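Local coordinates for protein 2,4-dihydroxyhept-2-ene-1,7-dioic acid aldolase (Kordia algicida OT-1, PDB 6BDE) that probably senses nitric oxide as an H-NOX protein, by way of a bound heme, at residues Met21-Ser33 and Glu47-Thr59. The protein carries 1 engineered substitution. Sequence-based numbering, arbitrary orientation.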
loop_
_atom_site.group_PDB
_atom_site.type_symbol
_atom_site.label_atom_id
_atom_site.label_comp_id
_atom_site.label_asym_id
_atom_site.label_seq_id
_atom_site.Cartn_x
_atom_site.Cartn_y
_atom_site.Cartn_z
ATOM N N MET A 21 14.141 -4.010 17.188
ATOM C CA MET A 21 13.615 -2.799 16.572
ATOM C C MET A 21 12.098 -2.724 16.709
ATOM O O MET A 21 11.547 -1.633 16.890
ATOM C CB MET A 21 14.037 -2.734 15.102
ATOM C CG MET A 21 13.524 -1.524 14.337
ATOM S SD MET A 21 14.162 0.033 14.990
ATOM C CE MET A 21 15.895 -0.080 14.554
ATOM N N VAL A 22 11.414 -3.870 16.643
ATOM C CA VAL A 22 9.969 -3.893 16.862
ATOM C C VAL A 22 9.643 -3.375 18.256
ATOM O O VAL A 22 8.748 -2.541 18.436
ATOM C CB VAL A 22 9.413 -5.312 16.647
ATOM C CG1 VAL A 22 7.909 -5.333 16.894
ATOM C CG2 VAL A 22 9.738 -5.806 15.249
ATOM N N ASP A 23 10.372 -3.862 19.263
ATOM C CA ASP A 23 10.183 -3.375 20.625
ATOM C C ASP A 23 10.567 -1.908 20.752
ATOM O O ASP A 23 9.965 -1.176 21.546
ATOM C CB ASP A 23 11.005 -4.214 21.603
ATOM C CG ASP A 23 10.542 -5.653 21.669
ATOM O OD1 ASP A 23 11.404 -6.557 21.679
ATOM O OD2 ASP A 23 9.315 -5.883 21.717
ATOM N N LYS A 24 11.563 -1.462 19.983
ATOM C CA LYS A 24 12.040 -0.089 20.107
ATOM C C LYS A 24 11.002 0.906 19.603
ATOM O O LYS A 24 10.633 1.846 20.316
ATOM C CB LYS A 24 13.359 0.080 19.352
ATOM C CG LYS A 24 13.848 1.518 19.295
ATOM C CD LYS A 24 15.361 1.596 19.168
ATOM C CE LYS A 24 15.833 3.042 19.126
ATOM N NZ LYS A 24 17.317 3.153 19.167
ATOM N N ILE A 25 10.517 0.716 18.372
ATOM C CA ILE A 25 9.553 1.659 17.813
ATOM C C ILE A 25 8.242 1.615 18.587
ATOM O O ILE A 25 7.509 2.610 18.634
ATOM C CB ILE A 25 9.336 1.388 16.312
ATOM C CG1 ILE A 25 8.681 0.023 16.090
ATOM C CG2 ILE A 25 10.655 1.481 15.559
ATOM C CD1 ILE A 25 8.283 -0.233 14.651
ATOM N N ILE A 26 7.925 0.476 19.208
ATOM C CA ILE A 26 6.745 0.404 20.064
ATOM C C ILE A 26 6.986 1.168 21.359
ATOM O O ILE A 26 6.107 1.889 21.846
ATOM C CB ILE A 26 6.368 -1.065 20.327
ATOM C CG1 ILE A 26 5.697 -1.673 19.095
ATOM C CG2 ILE A 26 5.455 -1.181 21.540
ATOM C CD1 ILE A 26 5.315 -3.126 19.265
ATOM N N THR A 27 8.184 1.031 21.933
ATOM C CA THR A 27 8.501 1.753 23.162
ATOM C C THR A 27 8.548 3.260 22.922
ATOM O O THR A 27 8.056 4.038 23.748
ATOM C CB THR A 27 9.827 1.245 23.736
ATOM O OG1 THR A 27 9.631 -0.058 24.302
ATOM C CG2 THR A 27 10.346 2.179 24.816
ATOM N N GLN A 28 9.111 3.689 21.788
ATOM C CA GLN A 28 9.142 5.107 21.443
ATOM C C GLN A 28 7.769 5.673 21.102
ATOM O O GLN A 28 7.652 6.891 20.936
ATOM C CB GLN A 28 10.085 5.349 20.259
ATOM C CG GLN A 28 11.523 4.931 20.483
ATOM C CD GLN A 28 12.333 4.938 19.199
ATOM O OE1 GLN A 28 11.944 4.332 18.201
ATOM N NE2 GLN A 28 13.465 5.632 19.219
ATOM N N SER A 29 6.740 4.832 20.995
ATOM C CA SER A 29 5.422 5.244 20.537
ATOM C C SER A 29 4.375 5.046 21.629
ATOM O O SER A 29 4.410 4.066 22.382
ATOM C CB SER A 29 5.003 4.459 19.286
ATOM O OG SER A 29 5.899 4.666 18.207
ATOM N N GLU A 30 3.438 5.997 21.705
ATOM C CA GLU A 30 2.250 5.894 22.556
ATOM C C GLU A 30 1.074 6.432 21.748
ATOM O O GLU A 30 0.995 7.652 21.578
ATOM C CB GLU A 30 2.422 6.679 23.860
ATOM C CG GLU A 30 3.746 6.427 24.589
ATOM C CD GLU A 30 4.624 7.666 24.606
ATOM O OE1 GLU A 30 5.329 7.911 23.597
ATOM O OE2 GLU A 30 4.615 8.401 25.619
ATOM N N LEU A 31 0.153 5.595 21.223
ATOM C CA LEU A 31 -0.093 4.121 21.267
ATOM C C LEU A 31 -1.061 3.721 22.388
ATOM O O LEU A 31 -0.662 3.211 23.436
ATOM C CB LEU A 31 1.178 3.261 21.356
ATOM C CG LEU A 31 1.508 2.553 20.043
ATOM C CD1 LEU A 31 1.625 3.567 18.906
ATOM C CD2 LEU A 31 2.772 1.712 20.175
ATOM N N GLU A 32 -2.353 3.937 22.115
ATOM C CA GLU A 32 -3.410 3.468 23.007
ATOM C C GLU A 32 -3.468 1.945 23.040
ATOM O O GLU A 32 -3.750 1.347 24.086
ATOM C CB GLU A 32 -4.750 4.051 22.556
ATOM C CG GLU A 32 -5.980 3.498 23.256
ATOM C CD GLU A 32 -7.263 4.037 22.651
ATOM O OE1 GLU A 32 -7.174 4.928 21.781
ATOM O OE2 GLU A 32 -8.355 3.570 23.038
ATOM N N SER A 33 -3.205 1.302 21.899
ATOM C CA SER A 33 -3.144 -0.153 21.848
ATOM C C SER A 33 -1.968 -0.707 22.641
ATOM O O SER A 33 -1.989 -1.884 23.017
ATOM C CB SER A 33 -3.040 -0.623 20.398
ATOM O OG SER A 33 -1.731 -0.410 19.897
ATOM N N GLU A 47 -1.384 5.815 15.312
ATOM C CA GLU A 47 -0.502 4.792 15.860
ATOM C C GLU A 47 0.494 4.317 14.808
ATOM O O GLU A 47 1.698 4.215 15.076
ATOM C CB GLU A 47 -1.329 3.622 16.390
ATOM C CG GLU A 47 -1.840 3.808 17.808
ATOM C CD GLU A 47 -2.227 2.496 18.453
ATOM O OE1 GLU A 47 -1.631 1.464 18.084
ATOM O OE2 GLU A 47 -3.117 2.492 19.330
ATOM N N MET A 48 0.006 4.026 13.598
ATOM C CA MET A 48 0.885 3.575 12.524
ATOM C C MET A 48 1.858 4.671 12.106
ATOM O O MET A 48 3.022 4.389 11.799
ATOM C CB MET A 48 0.047 3.111 11.330
ATOM C CG MET A 48 0.844 2.803 10.070
ATOM S SD MET A 48 2.129 1.566 10.331
ATOM C CE MET A 48 1.149 0.069 10.390
ATOM N N LEU A 49 1.400 5.926 12.089
ATOM C CA LEU A 49 2.288 7.030 11.742
ATOM C C LEU A 49 3.438 7.144 12.734
ATOM O O LEU A 49 4.578 7.426 12.347
ATOM C CB LEU A 49 1.499 8.338 11.675
ATOM C CG LEU A 49 2.277 9.582 11.243
ATOM C CD1 LEU A 49 2.906 9.376 9.875
ATOM C CD2 LEU A 49 1.375 10.808 11.242
ATOM N N GLN A 50 3.159 6.923 14.022
ATOM C CA GLN A 50 4.221 6.907 15.022
ATOM C C GLN A 50 5.205 5.776 14.751
ATOM O O GLN A 50 6.425 5.965 14.827
ATOM C CB GLN A 50 3.626 6.768 16.423
ATOM C CG GLN A 50 2.913 8.001 16.938
ATOM C CD GLN A 50 2.480 7.850 18.383
ATOM O OE1 GLN A 50 3.300 7.913 19.298
ATOM N NE2 GLN A 50 1.185 7.643 18.594
ATOM N N LEU A 51 4.686 4.585 14.442
ATOM C CA LEU A 51 5.554 3.445 14.165
ATOM C C LEU A 51 6.432 3.703 12.949
ATOM O O LEU A 51 7.612 3.336 12.937
ATOM C CB LEU A 51 4.711 2.185 13.962
ATOM C CG LEU A 51 3.892 1.703 15.162
ATOM C CD1 LEU A 51 2.999 0.537 14.766
ATOM C CD2 LEU A 51 4.801 1.315 16.317
ATOM N N LEU A 52 5.875 4.342 11.918
ATOM C CA LEU A 52 6.651 4.621 10.714
ATOM C C LEU A 52 7.702 5.694 10.967
ATOM O O LEU A 52 8.850 5.560 10.530
ATOM C CB LEU A 52 5.721 5.039 9.574
ATOM C CG LEU A 52 4.799 3.958 9.009
ATOM C CD1 LEU A 52 3.664 4.584 8.215
ATOM C CD2 LEU A 52 5.583 2.979 8.147
ATOM N N GLN A 53 7.329 6.766 11.671
ATOM C CA GLN A 53 8.273 7.850 11.923
ATOM C C GLN A 53 9.429 7.384 12.799
ATOM O O GLN A 53 10.582 7.774 12.578
ATOM C CB GLN A 53 7.552 9.033 12.569
ATOM C CG GLN A 53 6.684 9.832 11.610
ATOM C CD GLN A 53 5.841 10.874 12.319
ATOM O OE1 GLN A 53 5.710 10.856 13.544
ATOM N NE2 GLN A 53 5.261 11.790 11.552
ATOM N N ASN A 54 9.142 6.550 13.802
ATOM C CA ASN A 54 10.201 6.069 14.683
ATOM C C ASN A 54 11.084 5.047 13.979
ATOM O O ASN A 54 12.301 5.020 14.192
ATOM C CB ASN A 54 9.596 5.478 15.955
ATOM C CG ASN A 54 9.141 6.544 16.933
ATOM O OD1 ASN A 54 9.855 7.514 17.187
ATOM N ND2 ASN A 54 7.947 6.370 17.486
ATOM N N LEU A 55 10.489 4.196 13.139
ATOM C CA LEU A 55 11.284 3.251 12.362
ATOM C C LEU A 55 12.195 3.980 11.382
ATOM O O LEU A 55 13.353 3.591 11.191
ATOM C CB LEU A 55 10.369 2.277 11.619
ATOM C CG LEU A 55 11.055 1.175 10.808
ATOM C CD1 LEU A 55 11.749 0.185 11.726
ATOM C CD2 LEU A 55 10.054 0.465 9.909
ATOM N N SER A 56 11.689 5.046 10.757
ATOM C CA SER A 56 12.498 5.804 9.810
ATOM C C SER A 56 13.674 6.480 10.503
ATOM O O SER A 56 14.790 6.500 9.970
ATOM C CB SER A 56 11.631 6.838 9.092
ATOM O OG SER A 56 12.376 7.528 8.103
ATOM N N ALA A 57 13.444 7.039 11.693
ATOM C CA ALA A 57 14.528 7.691 12.420
ATOM C C ALA A 57 15.561 6.678 12.900
ATOM O O ALA A 57 16.766 6.960 12.891
ATOM C CB ALA A 57 13.967 8.483 13.600
ATOM N N ASN A 58 15.112 5.492 13.314
ATOM C CA ASN A 58 16.037 4.502 13.854
ATOM C C ASN A 58 16.855 3.842 12.749
ATOM O O ASN A 58 18.051 3.585 12.925
ATOM C CB ASN A 58 15.265 3.454 14.655
ATOM C CG ASN A 58 14.629 4.030 15.903
ATOM O OD1 ASN A 58 14.959 5.139 16.325
ATOM N ND2 ASN A 58 13.702 3.287 16.494
ATOM N N THR A 59 16.234 3.576 11.602
ATOM C CA THR A 59 16.887 2.838 10.529
ATOM C C THR A 59 17.510 3.737 9.470
ATOM O O THR A 59 18.273 3.239 8.635
ATOM C CB THR A 59 15.885 1.894 9.859
ATOM O OG1 THR A 59 14.844 2.663 9.241
ATOM C CG2 THR A 59 15.268 0.960 10.890
#
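Two hydroxyls, one from Ser33 and one from Tyr37, meet at Glu47 OE1: Ser33 OG donates to it over 2.6 Å, and Tyr37 OH bonds to the same atom. The other carboxylate oxygen, Glu47 OE2, accepts from Ser33 N, 2.8 Å away, so one flat group holds both the backbone and the side chain of a single serine. This is how, in the N-terminal helical part of the H-NOX fold, helix 45-59 secures the loop that follows helix 19-27. With an alanine at Glu47, Ser33 N, Ser33 OG and Tyr37 OH would probably each lose their carboxylate partner, leaving the loop end freer to move. One turn on, the extended Gln50 repeats the principle with an amide: its OE1 accepts from Glu30 N, while NE2 donates to Glu30 O at 3.0 Å, lying well above that carbonyl's plane. Ser29 OG relays between the segments, donating to Ile25 O and accepting from Asn54 ND2 at 2.8 Å. Where segments 21-27 and 47-59 pack, their N-to-C directions 121° apart, Ile25 is a knob in the hole formed by Leu51, Asn54, Leu55 and Asn58; its CG1, between backbone N and carbonyl carbon (chi1 65°), turns to Leu51 CD2 and leaves CG2 against Leu55. Beyond it the amides of Gln28 and Asn58 pair reciprocally, Asn58 ND2 reaching Gln28 OE1 at 2.7 Å and Gln28 NE2 meeting a lone pair of Asn58 OD1 at 3.3 Å.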